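Local coordinates for single-stranded DNA-binding protein (Thermus aquaticus, PDB 2FXQ) that binds single-stranded DNA and probably brings partner proteins to their sites of action in replication, recombination and repair, at residues T13-P18 and D31-G36; L75-G80 and F103-E108; R180-W185 and L222-P227. One frame throughout, in Å; residues are numbered along the deposited sequence.

Overall arrangement
Each chain carries two OB folds in tandem, so the homodimer presents four of them, the number that tetrameric bacterial SSBs reach with one per subunit. Contacts 1 and 2 belong to the first fold and contact 3 to the second; along the chain they follow one another in series. Contact 1 joins strands 5-14 and 28-41, contact 2 joins strands 75-84 and 103-106, and strands 5-14 and 75-84 are neighbours. The centres of contacts 1 and 2 are 11 Å apart and the two touch, L14 and L34 packing on I76. Contact 3, helix 180-186 against strand 213-225, lies about 30 Å away by centres, across the centre of the chain. Contacts 2 and 3 both reach the second subunit.

Contact 1. Residues T13-P18 and D31-G36; sequences TLTARP and DLNLAG
T13 and L14 pair with A35 and L34 in an antiparallel ladder between strands 5-14 and 28-41 of the first OB fold, near the end where the chain swings away towards P18. T13 N bonds almost straight (169°) to A35 O at 2.8 Å, and A35 N returns a more bent bond (140°) to T13 O. Two residues on, T15 N bonds to N33 O at 2.9 Å, and CA of L14 makes a CA-H...O contact with the same oxygen, CA to O 3.3 Å.

On the face that carries L14 and L34, the CD2 branch of L14 touches both CB of L32, tightly at 3.5 Å, and CD2 of L34. P18 lays its ring CG on CD2 of L32 at 3.5 Å; L70 covers L14, L32 and P18 alike. On the other face, CG2 of T15 rests on CB of A35 at 3.6 Å.

At A16 the backbones part before P18 returns to L32, and a water donates to A16 O and accepts from N33 N at 2.8 Å. The direct bonds thus probably fix the register at T13 and T15, while at A16 a water stands in for the backbone bond.

Contact 2. Residues L75-G80 and F103-E108; sequences LIFVEG and FIDPLE
F77 with D105 and E79 with F103 form the hydrogen-bonded pairs of an antiparallel ladder that joins strands 75-84 and 103-106 in the first OB fold. D105 N reaches F77 O at 2.9 Å, while F77 N comes to D105 O from 40° above the carbonyl plane.

The closely packed side is the one with I76, V78, I104 and P106, turned to the inside of the barrel. The two branches of I76 divide the work: CG2 lies on CB of I104 at 3.9 Å and CD1 on CB of P106 at 3.9 Å. W66 of helix 61-66 packs on I104 and P106, and L34 on I76 and V78. The L75 end is the wetter one: L107 N still bonds to L75 O, but a water then joins L75 N to L107 O, 3.0 Å from each, and E108 beyond is exposed.

F77, E79, F103 and D105 occupy the other face, towards the second subunit. With CG of F103 between its backbone N and carbonyl carbon (chi1 61°), the ring runs side by side with the extended chain of E79, CZ 3.6 Å from E79 CD. Beyond it E79 OE2 accepts a hydrogen bond from Q7 NE2 of the second subunit. An alanine in place of E79 would probably leave that Q7 amide without its acceptor and the F103 ring with a gap along one flank. Farther along the same face, D105 OD1 sits in the plane of the F77 ring, at its edge, 3.8 Å from CD2, with carboxylate and ring only 7° from coplanar.

Contact 3. Residues R180-W185 and L222-P227; sequences RELAEW and LRLERP
W185 sets one face of its indole over the carbonyl O of L224 and its six-membered edge against R226, whose CG lies near the ring plane, 3.7 Å from CH2. CG and CD of R226 do the touching; the chain bends at chi3 beyond them, and the guanidinium plane is turned 89° from the indole. CB of L224 comes to 3.5 Å from W185 CZ3. The indole gets there because CG of W185 is anti to the backbone N (chi1 178°), pointing the ring from the helix to the strand.

One helical turn earlier, L182 spans L222 to L224: CD1 meets L222 O at 3.4 Å, and CD2 reaches CB of L224 at 4.2 Å. L224 therefore lies under both helix residues, and also packs on L155, L195 and V197. On the side of the strand turned away from the helix, R223 NE bonds in plane to the anti lone pair of E225 OE1 at 2.7 Å, a salt bridge.

L222 and R223 both face I198, a classic beta bulge where the chain turns a corner. Helix 180-186, between strands 171-179 and 194-207 in sequence, is the helix that the OB fold places between its third and fourth strands.

Contact 1. Residues T13-P18 and D31-G36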
loop_
_atom_site.group_PDB
_atom_site.type_symbol
_atom_site.label_atom_id
_atom_site.label_comp_id
_atom_site.label_asym_id
_atom_site.label_seq_id
_atom_site.Cartn_x
_atom_site.Cartn_y
_atom_site.Cartn_z
ATOM N N THR A 13 4.682 -12.535 10.621
ATOM C CA THR A 13 5.274 -13.009 11.848
ATOM C C THR A 13 6.484 -13.871 11.503
ATOM O O THR A 13 6.423 -14.726 10.576
ATOM C CB THR A 13 4.241 -13.931 12.518
ATOM O OG1 THR A 13 3.114 -13.122 12.835
ATOM C CG2 THR A 13 4.755 -14.477 13.843
ATOM N N LEU A 14 7.556 -13.694 12.267
ATOM C CA LEU A 14 8.754 -14.510 12.063
ATOM C C LEU A 14 8.520 -15.992 12.471
ATOM O O LEU A 14 8.032 -16.319 13.590
ATOM C CB LEU A 14 9.934 -13.926 12.844
ATOM C CG LEU A 14 10.563 -12.628 12.287
ATOM C CD1 LEU A 14 11.469 -12.004 13.357
ATOM C CD2 LEU A 14 11.455 -12.908 11.009
ATOM N N THR A 15 8.869 -16.888 11.556
ATOM C CA THR A 15 8.693 -18.306 11.803
ATOM C C THR A 15 9.912 -18.960 12.388
ATOM O O THR A 15 9.829 -20.143 12.699
ATOM C CB THR A 15 8.333 -19.096 10.538
ATOM O OG1 THR A 15 9.356 -18.839 9.545
ATOM C CG2 THR A 15 7.023 -18.577 9.960
ATOM N N ALA A 16 11.016 -18.224 12.522
ATOM C CA ALA A 16 12.220 -18.691 13.197
ATOM C C ALA A 16 12.970 -17.491 13.674
ATOM O O ALA A 16 12.806 -16.391 13.140
ATOM C CB ALA A 16 13.124 -19.551 12.246
ATOM N N ARG A 17 13.844 -17.671 14.662
ATOM C CA ARG A 17 14.696 -16.565 15.079
ATOM C C ARG A 17 15.730 -16.233 13.986
ATOM O O ARG A 17 16.442 -17.147 13.570
ATOM C CB ARG A 17 15.414 -16.971 16.387
ATOM C CG ARG A 17 16.179 -15.851 17.106
ATOM C CD ARG A 17 17.036 -16.382 18.293
ATOM N NE ARG A 17 18.247 -17.072 17.818
ATOM C CZ ARG A 17 18.620 -18.295 18.183
ATOM N NH1 ARG A 17 17.902 -18.966 19.091
ATOM N NH2 ARG A 17 19.743 -18.843 17.673
ATOM N N PRO A 18 15.799 -14.979 13.497
ATOM C CA PRO A 18 16.831 -14.587 12.527
ATOM C C PRO A 18 18.216 -14.541 13.148
ATOM O O PRO A 18 18.376 -13.867 14.207
ATOM C CB PRO A 18 16.430 -13.154 12.123
ATOM C CG PRO A 18 15.051 -12.941 12.590
ATOM C CD PRO A 18 14.872 -13.866 13.787
ATOM N N ASP A 31 18.453 -12.910 7.108
ATOM C CA ASP A 31 17.315 -13.457 6.386
ATOM C C ASP A 31 16.173 -13.698 7.346
ATOM O O ASP A 31 16.372 -14.373 8.345
ATOM C CB ASP A 31 17.706 -14.763 5.724
ATOM C CG ASP A 31 18.478 -14.566 4.447
ATOM O OD1 ASP A 31 18.302 -13.548 3.745
ATOM O OD2 ASP A 31 19.297 -15.401 4.044
ATOM N N LEU A 32 14.984 -13.147 7.060
ATOM C CA LEU A 32 13.805 -13.360 7.905
ATOM C C LEU A 32 12.849 -14.262 7.187
ATOM O O LEU A 32 12.626 -14.074 5.976
ATOM C CB LEU A 32 13.057 -12.040 8.079
ATOM C CG LEU A 32 13.821 -10.775 8.503
ATOM C CD1 LEU A 32 12.905 -9.669 8.802
ATOM C CD2 LEU A 32 14.722 -10.998 9.685
ATOM N N ASN A 33 12.240 -15.207 7.897
ATOM C CA ASN A 33 11.213 -15.995 7.277
ATOM C C ASN A 33 9.881 -15.523 7.880
ATOM O O ASN A 33 9.665 -15.650 9.107
ATOM C CB ASN A 33 11.460 -17.504 7.463
ATOM C CG ASN A 33 12.657 -17.983 6.649
ATOM O OD1 ASN A 33 12.608 -17.968 5.419
ATOM N ND2 ASN A 33 13.724 -18.398 7.319
ATOM N N LEU A 34 9.063 -14.887 7.042
ATOM C CA LEU A 34 7.770 -14.303 7.527
ATOM C C LEU A 34 6.567 -15.100 7.064
ATOM O O LEU A 34 6.599 -15.750 6.000
ATOM C CB LEU A 34 7.555 -12.847 7.080
ATOM C CG LEU A 34 8.557 -11.836 7.646
ATOM C CD1 LEU A 34 8.158 -10.493 7.077
ATOM C CD2 LEU A 34 8.581 -11.768 9.204
ATOM N N ALA A 35 5.523 -15.080 7.887
ATOM C CA ALA A 35 4.267 -15.769 7.585
ATOM C C ALA A 35 3.079 -14.894 7.881
ATOM O O ALA A 35 3.111 -14.051 8.791
ATOM C CB ALA A 35 4.150 -17.065 8.352
ATOM N N GLY A 36 2.013 -15.106 7.125
ATOM C CA GLY A 36 0.744 -14.448 7.380
ATOM C C GLY A 36 -0.357 -15.268 6.694
ATOM O O GLY A 36 -0.144 -16.425 6.302
HETATM O O HOH W 1 1.413 -12.796 10.629
HETATM O O HOH W 2 7.968 -18.059 6.644
HETATM O O HOH W 3 13.414 -15.896 10.322
#

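Contact 2. Residues L75-G80 and F103-E108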
loop_
_atom_site.group_PDB
_atom_site.type_symbol
_atom_site.label_atom_id
_atom_site.label_comp_id
_atom_site.label_asym_id
_atom_site.label_seq_id
_atom_site.Cartn_x
_atom_site.Cartn_y
_atom_site.Cartn_z
ATOM N N LEU A 75 6.118 -9.933 15.181
ATOM C CA LEU A 75 5.562 -9.241 14.005
ATOM C C LEU A 75 6.569 -8.215 13.492
ATOM O O LEU A 75 7.176 -7.459 14.286
ATOM C CB LEU A 75 4.299 -8.498 14.448
ATOM C CG LEU A 75 3.044 -8.382 13.627
ATOM C CD1 LEU A 75 2.555 -9.772 13.186
ATOM C CD2 LEU A 75 1.962 -7.640 14.509
ATOM N N ILE A 76 6.683 -8.142 12.162
ATOM C CA ILE A 76 7.652 -7.271 11.510
ATOM C C ILE A 76 6.929 -6.564 10.355
ATOM O O ILE A 76 6.229 -7.187 9.556
ATOM C CB ILE A 76 8.863 -8.075 10.936
ATOM C CG1 ILE A 76 9.511 -9.041 11.957
ATOM C CG2 ILE A 76 9.877 -7.161 10.315
ATOM C CD1 ILE A 76 10.276 -8.358 13.146
ATOM N N PHE A 77 7.151 -5.266 10.258
ATOM C CA PHE A 77 6.708 -4.499 9.100
ATOM C C PHE A 77 7.904 -4.325 8.158
ATOM O O PHE A 77 9.014 -4.025 8.581
ATOM C CB PHE A 77 6.198 -3.100 9.601
ATOM C CG PHE A 77 5.917 -2.127 8.494
ATOM C CD1 PHE A 77 4.910 -2.376 7.638
ATOM C CD2 PHE A 77 6.667 -0.974 8.333
ATOM C CE1 PHE A 77 4.596 -1.464 6.572
ATOM C CE2 PHE A 77 6.374 -0.030 7.297
ATOM C CZ PHE A 77 5.324 -0.281 6.437
ATOM N N VAL A 78 7.703 -4.576 6.864
ATOM C CA VAL A 78 8.789 -4.550 5.887
ATOM C C VAL A 78 8.355 -3.669 4.729
ATOM O O VAL A 78 7.209 -3.761 4.300
ATOM C CB VAL A 78 8.948 -6.014 5.284
ATOM C CG1 VAL A 78 10.026 -6.014 4.230
ATOM C CG2 VAL A 78 9.221 -7.011 6.410
ATOM N N GLU A 79 9.240 -2.815 4.240
ATOM C CA GLU A 79 9.086 -2.288 2.892
ATOM C C GLU A 79 10.306 -2.659 2.065
ATOM O O GLU A 79 11.448 -2.623 2.543
ATOM C CB GLU A 79 8.934 -0.741 2.899
ATOM C CG GLU A 79 7.635 -0.285 3.583
ATOM C CD GLU A 79 7.290 1.191 3.343
ATOM O OE1 GLU A 79 6.182 1.641 3.790
ATOM O OE2 GLU A 79 8.061 1.850 2.618
ATOM N N GLY A 80 10.074 -3.040 0.819
ATOM C CA GLY A 80 11.215 -3.447 0.019
ATOM C C GLY A 80 10.817 -3.609 -1.421
ATOM O O GLY A 80 9.890 -2.932 -1.898
ATOM N N PHE A 103 13.871 -1.427 4.431
ATOM C CA PHE A 103 14.043 -1.306 5.907
ATOM C C PHE A 103 12.966 -2.157 6.524
ATOM O O PHE A 103 12.002 -2.563 5.839
ATOM C CB PHE A 103 13.848 0.140 6.427
ATOM C CG PHE A 103 12.459 0.702 6.164
ATOM C CD1 PHE A 103 11.446 0.558 7.103
ATOM C CD2 PHE A 103 12.187 1.372 4.989
ATOM C CE1 PHE A 103 10.193 1.000 6.845
ATOM C CE2 PHE A 103 10.939 1.909 4.748
ATOM C CZ PHE A 103 9.939 1.703 5.653
ATOM N N ILE A 104 13.128 -2.434 7.811
ATOM C CA ILE A 104 12.058 -3.074 8.570
ATOM C C ILE A 104 11.798 -2.272 9.846
ATOM O O ILE A 104 12.647 -1.468 10.260
ATOM C CB ILE A 104 12.409 -4.566 8.943
ATOM C CG1 ILE A 104 13.606 -4.614 9.944
ATOM C CG2 ILE A 104 12.667 -5.405 7.667
ATOM C CD1 ILE A 104 13.726 -5.932 10.597
ATOM N N ASP A 105 10.628 -2.502 10.454
ATOM C CA ASP A 105 10.328 -1.955 11.795
ATOM C C ASP A 105 9.667 -3.085 12.533
ATOM O O ASP A 105 8.525 -3.462 12.238
ATOM C CB ASP A 105 9.344 -0.781 11.673
ATOM C CG ASP A 105 9.981 0.477 11.107
ATOM O OD1 ASP A 105 9.522 0.951 10.040
ATOM O OD2 ASP A 105 10.911 1.088 11.678
ATOM N N PRO A 106 10.379 -3.721 13.455
ATOM C CA PRO A 106 9.791 -4.731 14.307
ATOM C C PRO A 106 8.665 -4.133 15.140
ATOM O O PRO A 106 8.751 -2.958 15.531
ATOM C CB PRO A 106 10.992 -5.115 15.219
ATOM C CG PRO A 106 12.169 -4.716 14.465
ATOM C CD PRO A 106 11.824 -3.500 13.738
ATOM N N LEU A 107 7.653 -4.910 15.480
ATOM C CA LEU A 107 6.463 -4.386 16.101
ATOM C C LEU A 107 6.289 -5.140 17.401
ATOM O O LEU A 107 6.823 -6.257 17.528
ATOM C CB LEU A 107 5.234 -4.625 15.249
ATOM C CG LEU A 107 5.417 -4.089 13.816
ATOM C CD1 LEU A 107 4.175 -4.465 12.922
ATOM C CD2 LEU A 107 5.482 -2.527 13.914
ATOM N N GLU A 108 5.565 -4.530 18.355
ATOM C CA GLU A 108 5.275 -5.182 19.626
ATOM C C GLU A 108 4.246 -6.276 19.559
ATOM O O GLU A 108 4.348 -7.266 20.287
ATOM C CB GLU A 108 4.917 -4.141 20.666
ATOM C CG GLU A 108 6.172 -3.335 20.926
ATOM C CD GLU A 108 5.968 -2.200 21.914
ATOM O OE1 GLU A 108 6.886 -1.355 22.028
ATOM O OE2 GLU A 108 4.913 -2.165 22.581
HETATM O O HOH W 4 5.437 -8.873 17.899
#

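Contact 3. Residues R180-W185 and L222-P227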
loop_
_atom_site.group_PDB
_atom_site.type_symbol
_atom_site.label_atom_id
_atom_site.label_comp_id
_atom_site.label_asym_id
_atom_site.label_seq_id
_atom_site.Cartn_x
_atom_site.Cartn_y
_atom_site.Cartn_z
ATOM N N ARG A 180 -10.157 -14.664 -13.067
ATOM C CA ARG A 180 -11.554 -14.225 -13.325
ATOM C C ARG A 180 -11.635 -13.028 -14.258
ATOM O O ARG A 180 -10.979 -13.010 -15.279
ATOM C CB ARG A 180 -12.252 -13.919 -11.987
ATOM C CG ARG A 180 -12.332 -15.170 -11.104
ATOM C CD ARG A 180 -13.103 -14.970 -9.789
ATOM N NE ARG A 180 -13.306 -16.268 -9.133
ATOM C CZ ARG A 180 -12.774 -16.640 -7.984
ATOM N NH1 ARG A 180 -11.974 -15.821 -7.312
ATOM N NH2 ARG A 180 -13.045 -17.845 -7.497
ATOM N N GLU A 181 -12.403 -11.985 -13.892
ATOM C CA GLU A 181 -12.552 -10.817 -14.778
ATOM C C GLU A 181 -11.232 -10.105 -15.114
ATOM O O GLU A 181 -11.071 -9.585 -16.198
ATOM C CB GLU A 181 -13.500 -9.800 -14.098
ATOM C CG GLU A 181 -13.887 -8.571 -14.896
ATOM C CD GLU A 181 -15.016 -7.790 -14.208
ATOM O OE1 GLU A 181 -14.923 -6.535 -14.119
ATOM O OE2 GLU A 181 -16.001 -8.437 -13.742
ATOM N N LEU A 182 -10.297 -10.030 -14.170
ATOM C CA LEU A 182 -9.044 -9.370 -14.458
ATOM C C LEU A 182 -8.213 -10.179 -15.437
ATOM O O LEU A 182 -7.503 -9.602 -16.250
ATOM C CB LEU A 182 -8.234 -9.223 -13.133
ATOM C CG LEU A 182 -8.482 -8.013 -12.233
ATOM C CD1 LEU A 182 -7.372 -8.162 -11.139
ATOM C CD2 LEU A 182 -8.281 -6.729 -13.073
ATOM N N ALA A 183 -8.311 -11.522 -15.361
ATOM C CA ALA A 183 -7.623 -12.392 -16.377
ATOM C C ALA A 183 -8.241 -12.137 -17.779
ATOM O O ALA A 183 -7.518 -11.987 -18.784
ATOM C CB ALA A 183 -7.737 -13.865 -16.019
ATOM N N GLU A 184 -9.564 -12.047 -17.831
ATOM C CA GLU A 184 -10.226 -11.823 -19.136
ATOM C C GLU A 184 -9.854 -10.482 -19.705
ATOM O O GLU A 184 -9.590 -10.362 -20.889
ATOM C CB GLU A 184 -11.731 -11.873 -18.991
ATOM C CG GLU A 184 -12.320 -13.026 -19.776
ATOM C CD GLU A 184 -13.121 -13.871 -18.858
ATOM O OE1 GLU A 184 -13.379 -15.036 -19.195
ATOM O OE2 GLU A 184 -13.454 -13.331 -17.784
ATOM N N TRP A 185 -9.843 -9.471 -18.862
ATOM C CA TRP A 185 -9.382 -8.144 -19.298
ATOM C C TRP A 185 -7.906 -8.162 -19.718
ATOM O O TRP A 185 -7.548 -7.595 -20.748
ATOM C CB TRP A 185 -9.581 -7.149 -18.142
ATOM C CG TRP A 185 -9.096 -5.793 -18.454
ATOM C CD1 TRP A 185 -9.813 -4.758 -19.056
ATOM C CD2 TRP A 185 -7.776 -5.277 -18.196
ATOM N NE1 TRP A 185 -8.997 -3.652 -19.166
ATOM C CE2 TRP A 185 -7.754 -3.938 -18.652
ATOM C CE3 TRP A 185 -6.618 -5.812 -17.612
ATOM C CZ2 TRP A 185 -6.610 -3.140 -18.565
ATOM C CZ3 TRP A 185 -5.501 -5.068 -17.561
ATOM C CH2 TRP A 185 -5.498 -3.700 -18.006
ATOM N N LEU A 222 -4.479 -7.876 -7.970
ATOM C CA LEU A 222 -5.796 -7.571 -7.450
ATOM C C LEU A 222 -6.409 -6.392 -8.225
ATOM O O LEU A 222 -7.629 -6.285 -8.299
ATOM C CB LEU A 222 -5.723 -7.260 -5.967
ATOM C CG LEU A 222 -5.177 -8.463 -5.156
ATOM C CD1 LEU A 222 -5.044 -8.046 -3.681
ATOM C CD2 LEU A 222 -6.097 -9.723 -5.281
ATOM N N ARG A 223 -5.570 -5.551 -8.805
ATOM C CA ARG A 223 -6.047 -4.494 -9.698
ATOM C C ARG A 223 -5.010 -4.409 -10.810
ATOM O O ARG A 223 -3.817 -4.607 -10.573
ATOM C CB ARG A 223 -6.032 -3.148 -8.971
ATOM C CG ARG A 223 -6.634 -2.038 -9.837
ATOM C CD ARG A 223 -7.199 -0.854 -9.037
ATOM N NE ARG A 223 -7.641 0.214 -9.934
ATOM C CZ ARG A 223 -8.295 1.330 -9.542
ATOM N NH1 ARG A 223 -8.637 1.548 -8.293
ATOM N NH2 ARG A 223 -8.622 2.235 -10.418
ATOM N N LEU A 224 -5.460 -4.138 -12.034
ATOM C CA LEU A 224 -4.558 -3.890 -13.132
ATOM C C LEU A 224 -5.037 -2.616 -13.877
ATOM O O LEU A 224 -6.234 -2.406 -14.077
ATOM C CB LEU A 224 -4.631 -5.062 -14.180
ATOM C CG LEU A 224 -4.156 -6.448 -13.689
ATOM C CD1 LEU A 224 -4.382 -7.457 -14.828
ATOM C CD2 LEU A 224 -2.696 -6.365 -13.312
ATOM N N GLU A 225 -4.093 -1.772 -14.261
ATOM C CA GLU A 225 -4.413 -0.563 -14.979
ATOM C C GLU A 225 -3.331 -0.398 -16.033
ATOM O O GLU A 225 -2.255 -0.939 -15.902
ATOM C CB GLU A 225 -4.427 0.686 -14.068
ATOM C CG GLU A 225 -5.434 0.653 -12.908
ATOM C CD GLU A 225 -6.897 0.665 -13.374
ATOM O OE1 GLU A 225 -7.816 0.312 -12.578
ATOM O OE2 GLU A 225 -7.151 0.995 -14.556
ATOM N N ARG A 226 -3.633 0.401 -17.052
ATOM C CA ARG A 226 -2.676 0.727 -18.071
ATOM C C ARG A 226 -2.146 2.167 -17.964
ATOM O O ARG A 226 -2.916 3.123 -18.080
ATOM C CB ARG A 226 -3.405 0.622 -19.415
ATOM C CG ARG A 226 -3.983 -0.736 -19.702
ATOM C CD ARG A 226 -4.581 -0.808 -21.094
ATOM N NE ARG A 226 -3.507 -0.879 -22.074
ATOM C CZ ARG A 226 -3.661 -1.419 -23.270
ATOM N NH1 ARG A 226 -4.851 -1.921 -23.606
ATOM N NH2 ARG A 226 -2.639 -1.473 -24.111
ATOM N N PRO A 227 -0.847 2.339 -17.802
ATOM C CA PRO A 227 -0.259 3.673 -17.740
ATOM C C PRO A 227 -0.370 4.296 -19.136
ATOM O O PRO A 227 -0.363 3.583 -20.136
ATOM C CB PRO A 227 1.200 3.413 -17.373
ATOM C CG PRO A 227 1.444 1.997 -17.791
ATOM C CD PRO A 227 0.163 1.265 -17.627
#